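Local atomic coordinates of DHHA1 domain protein (Clostridium perfringens, PDB entry 3KEW), a protein that probably acts as a zinc-dependent editing protein that hydrolyses mischarged tRNA(Ala), as its relatives in the alanyl-tRNA synthetase family do. Residues Gln101-Leu104 with Ser105-Tyr109; Ala146-Leu149 with Ile150-Leu154. All coordinates share one frame; numbering follows the deposited sequence. Where two conformers were deposited one is given.

Contact 1: residues Gln101-Leu104 with Ser105-Tyr109; sequences QHLL and SGCFY. With ZN (zinc ion), chain C.
Q101 and S105 lie one turn apart on helix 88-112, where the helix carries the HxxxH zinc motif (H98 and H102) shared with the editing domains of alanyl-tRNA synthetases. H102 presents NE2 to the zinc ion at 2.3 Å. H98 and C195 supply the other protein ligands, three waters complete the shell, and H199, the histidine of the CxxxH signature, sets its ring edge-to-face with that of H102. Q101 belongs to the second shell: its OE1 accepts a short, 2.5 Å hydrogen bond from water 1, itself a zinc ligand, so the amide holds a metal-bound water from the helix side. Its CG stands opposite the backbone N (chi1 178°) and a turn about CB-CG (chi2 -101°) folds the amide back beside the helix. On its other arm the amide places NE2 3.1 Å from OG of S105. That hydroxyl is hydrogen-bonded to OG1 of T116, which links the residue next to the Q101 amide to strand 116-121. Regular helical bonds tie the two halves together: S105 N donates to Q101 O at 2.9 Å, and G106, C107 and F108 each donate to the carbonyl four residues back. On the flank that meets helix 136-152, L103 and C107 form an apolar pair. Towards the sheet, where F108 packs on I130 and I223, its ring lies obliquely against the L104 carbonyl, with CD2 3.2 Å from L104 O, while F108 N donates to that same oxygen at 2.8 Å with an N-H...O angle of 174°.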
ATOM      1  N   GLN A 101      -3.359   8.577   1.844  1.00 40.47           N
ATOM      2  CA  GLN A 101      -2.413   9.525   1.249  1.00 38.40           C
ATOM      3  C   GLN A 101      -2.763   9.898  -0.191  1.00 40.47           C
ATOM      4  O   GLN A 101      -2.799  11.085  -0.520  1.00 38.13           O
ATOM      5  CB  GLN A 101      -0.983   8.997   1.316  1.00 39.86           C
ATOM      6  CG  GLN A 101       0.052   9.928   0.676  1.00 41.41           C
ATOM      7  CD  GLN A 101       0.450   9.460  -0.697  1.00 43.06           C
ATOM      8  OE1 GLN A 101       0.893   8.328  -0.851  1.00 49.88           O
ATOM      9  NE2 GLN A 101       0.273  10.321  -1.713  1.00 35.82           N
ATOM     10  N   HIS A 102      -3.006   8.896  -1.036  1.00 39.02           N
ATOM     11  CA  HIS A 102      -3.373   9.130  -2.446  1.00 41.74           C
ATOM     12  C   HIS A 102      -4.633   9.992  -2.582  1.00 41.82           C
ATOM     13  O   HIS A 102      -4.724  10.856  -3.466  1.00 39.18           O
ATOM     14  CB  HIS A 102      -3.634   7.796  -3.166  1.00 42.49           C
ATOM     15  CG  HIS A 102      -2.402   7.086  -3.622  1.00 48.45           C
ATOM     16  ND1 HIS A 102      -2.246   6.634  -4.913  1.00 47.52           N
ATOM     17  CD2 HIS A 102      -1.281   6.717  -2.954  1.00 48.25           C
ATOM     18  CE1 HIS A 102      -1.074   6.032  -5.028  1.00 47.33           C
ATOM     19  NE2 HIS A 102      -0.470   6.068  -3.855  1.00 52.76           N
ATOM     20  N   LEU A 103      -5.615   9.700  -1.732  1.00 41.19           N
ATOM     21  CA  LEU A 103      -6.890  10.419  -1.720  1.00 44.35           C
ATOM     22  C   LEU A 103      -6.722  11.906  -1.385  1.00 39.34           C
ATOM     23  O   LEU A 103      -7.211  12.778  -2.119  1.00 36.21           O
ATOM     24  CB  LEU A 103      -7.878   9.738  -0.760  1.00 38.30           C
ATOM     25  CG  LEU A 103      -9.278  10.352  -0.658  1.00 45.10           C
ATOM     26  CD1 LEU A 103     -10.002  10.332  -2.002  1.00 39.36           C
ATOM     27  CD2 LEU A 103     -10.089   9.628   0.411  1.00 41.48           C
ATOM     28  N   LEU A 104      -6.010  12.179  -0.295  1.00 35.26           N
ATOM     29  CA  LEU A 104      -5.715  13.542   0.155  1.00 39.53           C
ATOM     30  C   LEU A 104      -4.934  14.304  -0.898  1.00 41.06           C
ATOM     31  O   LEU A 104      -5.302  15.432  -1.254  1.00 42.88           O
ATOM     32  CB  LEU A 104      -4.914  13.530   1.464  1.00 33.85           C
ATOM     33  CG  LEU A 104      -5.642  13.239   2.773  1.00 41.96           C
ATOM     34  CD1 LEU A 104      -4.626  13.066   3.925  1.00 48.58           C
ATOM     35  CD2 LEU A 104      -6.675  14.308   3.132  1.00 39.95           C
ATOM     36  N   SER A 105      -3.887  13.664  -1.420  1.00 39.32           N
ATOM     37  CA  SER A 105      -3.057  14.240  -2.468  1.00 38.45           C
ATOM     38  C   SER A 105      -3.915  14.652  -3.667  1.00 36.29           C
ATOM     39  O   SER A 105      -3.771  15.765  -4.177  1.00 39.81           O
ATOM     40  CB  SER A 105      -1.967  13.248  -2.893  1.00 37.63           C
ATOM     41  OG  SER A 105      -0.972  13.156  -1.881  1.00 42.17           O
ATOM     42  N   GLY A 106      -4.832  13.765  -4.059  1.00 38.45           N
ATOM     43  CA  GLY A 106      -5.735  13.980  -5.195  1.00 42.17           C
ATOM     44  C   GLY A 106      -6.752  15.073  -4.942  1.00 45.08           C
ATOM     45  O   GLY A 106      -7.112  15.811  -5.865  1.00 45.61           O
ATOM     46  N   CYS A 107      -7.208  15.181  -3.692  1.00 43.83           N
ATOM     47  CA  CYS A 107      -8.131  16.248  -3.275  1.00 48.13           C
ATOM     48  C   CYS A 107      -7.442  17.612  -3.246  1.00 47.29           C
ATOM     49  O   CYS A 107      -7.986  18.595  -3.749  1.00 44.63           O
ATOM     50  CB  CYS A 107      -8.759  15.952  -1.906  1.00 52.34           C
ATOM     51  SG  CYS A 107      -9.981  14.658  -1.926  1.00 54.04           S
ATOM     52  N   PHE A 108      -6.242  17.667  -2.671  1.00 42.04           N
ATOM     53  CA  PHE A 108      -5.450  18.898  -2.692  1.00 44.42           C
ATOM     54  C   PHE A 108      -5.195  19.448  -4.093  1.00 44.37           C
ATOM     55  O   PHE A 108      -5.288  20.655  -4.304  1.00 51.04           O
ATOM     56  CB  PHE A 108      -4.140  18.718  -1.956  1.00 42.67           C
ATOM     57  CG  PHE A 108      -4.247  18.943  -0.481  1.00 49.56           C
ATOM     58  CD1 PHE A 108      -4.463  20.224   0.028  1.00 48.67           C
ATOM     59  CD2 PHE A 108      -4.125  17.884   0.403  1.00 40.83           C
ATOM     60  CE1 PHE A 108      -4.552  20.435   1.398  1.00 42.66           C
ATOM     61  CE2 PHE A 108      -4.214  18.089   1.777  1.00 47.22           C
ATOM     62  CZ  PHE A 108      -4.428  19.372   2.270  1.00 48.01           C
ATOM     63  N   TYR A 109      -4.892  18.566  -5.044  1.00 45.55           N
ATOM     64  CA  TYR A 109      -4.671  18.977  -6.424  1.00 45.68           C
ATOM     65  C   TYR A 109      -5.966  19.356  -7.128  1.00 46.97           C
ATOM     66  O   TYR A 109      -6.004  20.343  -7.869  1.00 52.99           O
ATOM     67  CB  TYR A 109      -3.944  17.887  -7.231  1.00 47.83           C
ATOM     68  CG  TYR A 109      -3.556  18.347  -8.613  1.00 45.78           C
ATOM     69  CD1 TYR A 109      -2.393  19.095  -8.815  1.00 50.14           C
ATOM     70  CD2 TYR A 109      -4.364  18.069  -9.718  1.00 47.46           C
ATOM     71  CE1 TYR A 109      -2.041  19.553 -10.088  1.00 46.99           C
ATOM     72  CE2 TYR A 109      -4.022  18.520 -10.988  1.00 49.59           C
ATOM     73  CZ  TYR A 109      -2.854  19.256 -11.165  1.00 50.49           C
ATOM     74  OH  TYR A 109      -2.505  19.686 -12.422  1.00 50.75           O
TER
HETATM   75 ZN    ZN C 240       1.678   5.299  -3.625  1.00 53.93          ZN
HETATM   76  O   HOH W   1       2.072   7.437  -2.810  1.00 38.86           O
HETATM   77  O   HOH W   2       2.387   6.370  -5.455  1.00 56.35           O
HETATM   78  O   HOH W   3       4.023   4.910  -3.216  1.00 43.56           O

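Contact 2: residues Ala146-Leu149 with Ile150-Leu154; sequences ANRL and IFENL
L149 and L154 meet across the C-terminus of helix 136-152, which is ended by N153, a residue in the left-handed region (phi 59°) that turns the chain aside. The apolar contact is made by CD1 of L154, which lies against both methyls of L149, 4.1 Å from CD1 and from CD2. Among the backbone bonds, I150 N donates to A146 O at 3.0 Å, and the regular i to i+4 pattern runs on through F151 as far as E152 N to R148 O. N153 N is then shared between two weak bonds, to L149 O and to I150 O. OG1 of T203 is hydrogen-bonded to both L149 O and L154 N and so bridges the last turn to the chain leaving it. Among polar side chains, N147 runs alongside I150, with OD1 3.8 Å from I150 CD1, and its ND2 is held by I209 O and E143 O. Charges gather on the exposed flank. R148 forms its salt bridge backwards, through NH2 to E145. Its chain is extended through CD, then turned about CG-CD (chi3 72°), so that the guanidinium crosses E152 obliquely, its plane 39° from that of the carboxylate. This pair stays beyond salt-bridge range, with R148 NH1 4.2 Å from OE2 of E152 and 3.8 Å from its CG.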
ATOM      1  N   ALA A 146     -12.145  14.820   1.059  1.00 46.32           N
ATOM      2  CA  ALA A 146     -11.653  13.439   1.115  1.00 47.22           C
ATOM      3  C   ALA A 146     -12.718  12.522   1.716  1.00 45.15           C
ATOM      4  O   ALA A 146     -13.064  11.492   1.131  1.00 44.57           O
ATOM      5  CB  ALA A 146     -10.355  13.361   1.901  1.00 42.40           C
ATOM      6  N   ASN A 147     -13.259  12.934   2.861  1.00 49.50           N
ATOM      7  CA  ASN A 147     -14.330  12.207   3.537  1.00 48.00           C
ATOM      8  C   ASN A 147     -15.613  12.150   2.725  1.00 46.43           C
ATOM      9  O   ASN A 147     -16.324  11.155   2.773  1.00 50.61           O
ATOM     10  CB  ASN A 147     -14.589  12.808   4.908  1.00 48.10           C
ATOM     11  CG  ASN A 147     -13.594  12.334   5.933  1.00 49.14           C
ATOM     12  OD1 ASN A 147     -13.544  11.150   6.255  1.00 40.29           O
ATOM     13  ND2 ASN A 147     -12.785  13.255   6.450  1.00 49.19           N
ATOM     14  N   ARG A 148     -15.887  13.208   1.967  1.00 45.42           N
ATOM     15  CA  ARG A 148     -17.007  13.214   1.036  1.00 48.28           C
ATOM     16  C   ARG A 148     -16.855  12.157  -0.063  1.00 49.04           C
ATOM     17  O   ARG A 148     -17.826  11.479  -0.408  1.00 51.95           O
ATOM     18  CB  ARG A 148     -17.202  14.599   0.410  1.00 47.66           C
ATOM     19  CG  ARG A 148     -18.484  14.693  -0.421  1.00 51.75           C
ATOM     20  CD  ARG A 148     -18.588  15.983  -1.181  1.00 55.82           C
ATOM     21  NE  ARG A 148     -17.652  16.052  -2.303  1.00 55.82           N
ATOM     22  CZ  ARG A 148     -17.884  15.566  -3.519  1.00 51.66           C
ATOM     23  NH1 ARG A 148     -19.020  14.943  -3.800  1.00 57.37           N
ATOM     24  NH2 ARG A 148     -16.964  15.699  -4.464  1.00 58.82           N
ATOM     25  N   LEU A 149     -15.643  12.015  -0.606  1.00 45.67           N
ATOM     26  CA  LEU A 149     -15.395  11.010  -1.641  1.00 46.90           C
ATOM     27  C   LEU A 149     -15.318   9.581  -1.086  1.00 41.56           C
ATOM     28  O   LEU A 149     -15.591   8.629  -1.820  1.00 43.32           O
ATOM     29  CB  LEU A 149     -14.163  11.356  -2.497  1.00 49.15           C
ATOM     30  CG  LEU A 149     -14.252  12.602  -3.385  1.00 50.57           C
ATOM     31  CD1 LEU A 149     -12.928  12.847  -4.113  1.00 43.31           C
ATOM     32  CD2 LEU A 149     -15.425  12.515  -4.376  1.00 46.53           C
ATOM     33  N   ILE A 150     -14.963   9.433   0.197  1.00 42.06           N
ATOM     34  CA  ILE A 150     -15.091   8.145   0.884  1.00 39.94           C
ATOM     35  C   ILE A 150     -16.554   7.686   0.837  1.00 46.47           C
ATOM     36  O   ILE A 150     -16.865   6.560   0.415  1.00 46.68           O
ATOM     37  CB  ILE A 150     -14.608   8.199   2.363  1.00 45.89           C
ATOM     38  CG1 ILE A 150     -13.080   8.320   2.438  1.00 47.46           C
ATOM     39  CG2 ILE A 150     -15.073   6.948   3.130  1.00 46.68           C
ATOM     40  CD1 ILE A 150     -12.502   8.453   3.860  1.00 37.76           C
ATOM     41  N   PHE A 151     -17.448   8.592   1.223  1.00 53.15           N
ATOM     42  CA  PHE A 151     -18.839   8.210   1.232  0.50 55.32           C
ATOM     43  C   PHE A 151     -19.469   8.172  -0.165  1.00 55.28           C
ATOM     44  O   PHE A 151     -20.433   7.437  -0.365  1.00 57.81           O
ATOM     45  CB  PHE A 151     -19.619   8.962   2.316  0.50 56.33           C
ATOM     46  CG  PHE A 151     -19.149   8.622   3.712  0.50 55.88           C
ATOM     47  CD1 PHE A 151     -18.497   9.567   4.494  0.50 56.29           C
ATOM     48  CD2 PHE A 151     -19.307   7.330   4.215  0.50 53.81           C
ATOM     49  CE1 PHE A 151     -18.040   9.246   5.770  0.50 60.86           C
ATOM     50  CE2 PHE A 151     -18.855   6.995   5.486  0.50 58.15           C
ATOM     51  CZ  PHE A 151     -18.222   7.957   6.269  0.50 61.05           C
ATOM     52  N   GLU A 152     -18.872   8.859  -1.140  1.00 58.62           N
ATOM     53  CA  GLU A 152     -19.276   8.704  -2.550  1.00 57.66           C
ATOM     54  C   GLU A 152     -18.847   7.347  -3.132  1.00 59.03           C
ATOM     55  O   GLU A 152     -19.380   6.909  -4.152  1.00 62.82           O
ATOM     56  CB  GLU A 152     -18.725   9.839  -3.415  1.00 59.33           C
ATOM     57  CG  GLU A 152     -19.449  11.174  -3.269  1.00 65.91           C
ATOM     58  CD  GLU A 152     -20.871  11.147  -3.798  1.00 71.33           C
ATOM     59  OE1 GLU A 152     -21.119  10.487  -4.829  1.00 73.99           O
ATOM     60  OE2 GLU A 152     -21.742  11.796  -3.181  1.00 75.33           O
ATOM     61  N   ASN A 153     -17.877   6.708  -2.475  1.00 62.22           N
ATOM     62  CA  ASN A 153     -17.393   5.356  -2.799  1.00 63.35           C
ATOM     63  C   ASN A 153     -16.839   5.169  -4.213  1.00 57.74           C
ATOM     64  O   ASN A 153     -17.368   4.383  -4.999  1.00 59.71           O
ATOM     65  CB  ASN A 153     -18.459   4.288  -2.487  1.00 67.40           C
ATOM     66  CG  ASN A 153     -17.864   2.896  -2.329  1.00 75.23           C
ATOM     67  OD1 ASN A 153     -16.647   2.711  -2.422  1.00 68.36           O
ATOM     68  ND2 ASN A 153     -18.719   1.914  -2.066  1.00 82.53           N
ATOM     69  N   LEU A 154     -15.762   5.881  -4.527  1.00 54.70           N
ATOM     70  CA  LEU A 154     -15.164   5.766  -5.857  1.00 51.65           C
ATOM     71  C   LEU A 154     -14.399   4.457  -5.984  1.00 47.31           C
ATOM     72  O   LEU A 154     -13.844   3.951  -5.003  1.00 50.12           O
ATOM     73  CB  LEU A 154     -14.248   6.951  -6.160  1.00 51.48           C
ATOM     74  CG  LEU A 154     -14.743   8.369  -5.890  1.00 46.93           C
ATOM     75  CD1 LEU A 154     -13.638   9.360  -6.217  1.00 46.57           C
ATOM     76  CD2 LEU A 154     -16.011   8.682  -6.678  1.00 57.10           C
TER

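Overall arrangement
From the N terminus, the chain passes through the barrel before entering helix 88-112, where contact 1 lies; two strands of the four-stranded sheet, 116-121 and 126-131, then lead to helix 136-152 and contact 2. The contacts follow in series: each spans one continuous piece of chain, closes no large loop and neither encloses nor crosses the other. The centres of contact 1 and contact 2 are about 12 Å apart, and the two touch where the helices meet. CD2 of L103 packs against CG1 of I150 at 3.8 Å, while SG of C107 approaches CA of A146 at 3.7 Å. The helix bearing two of the zinc ligands is thereby joined to the helix that ends beside T203.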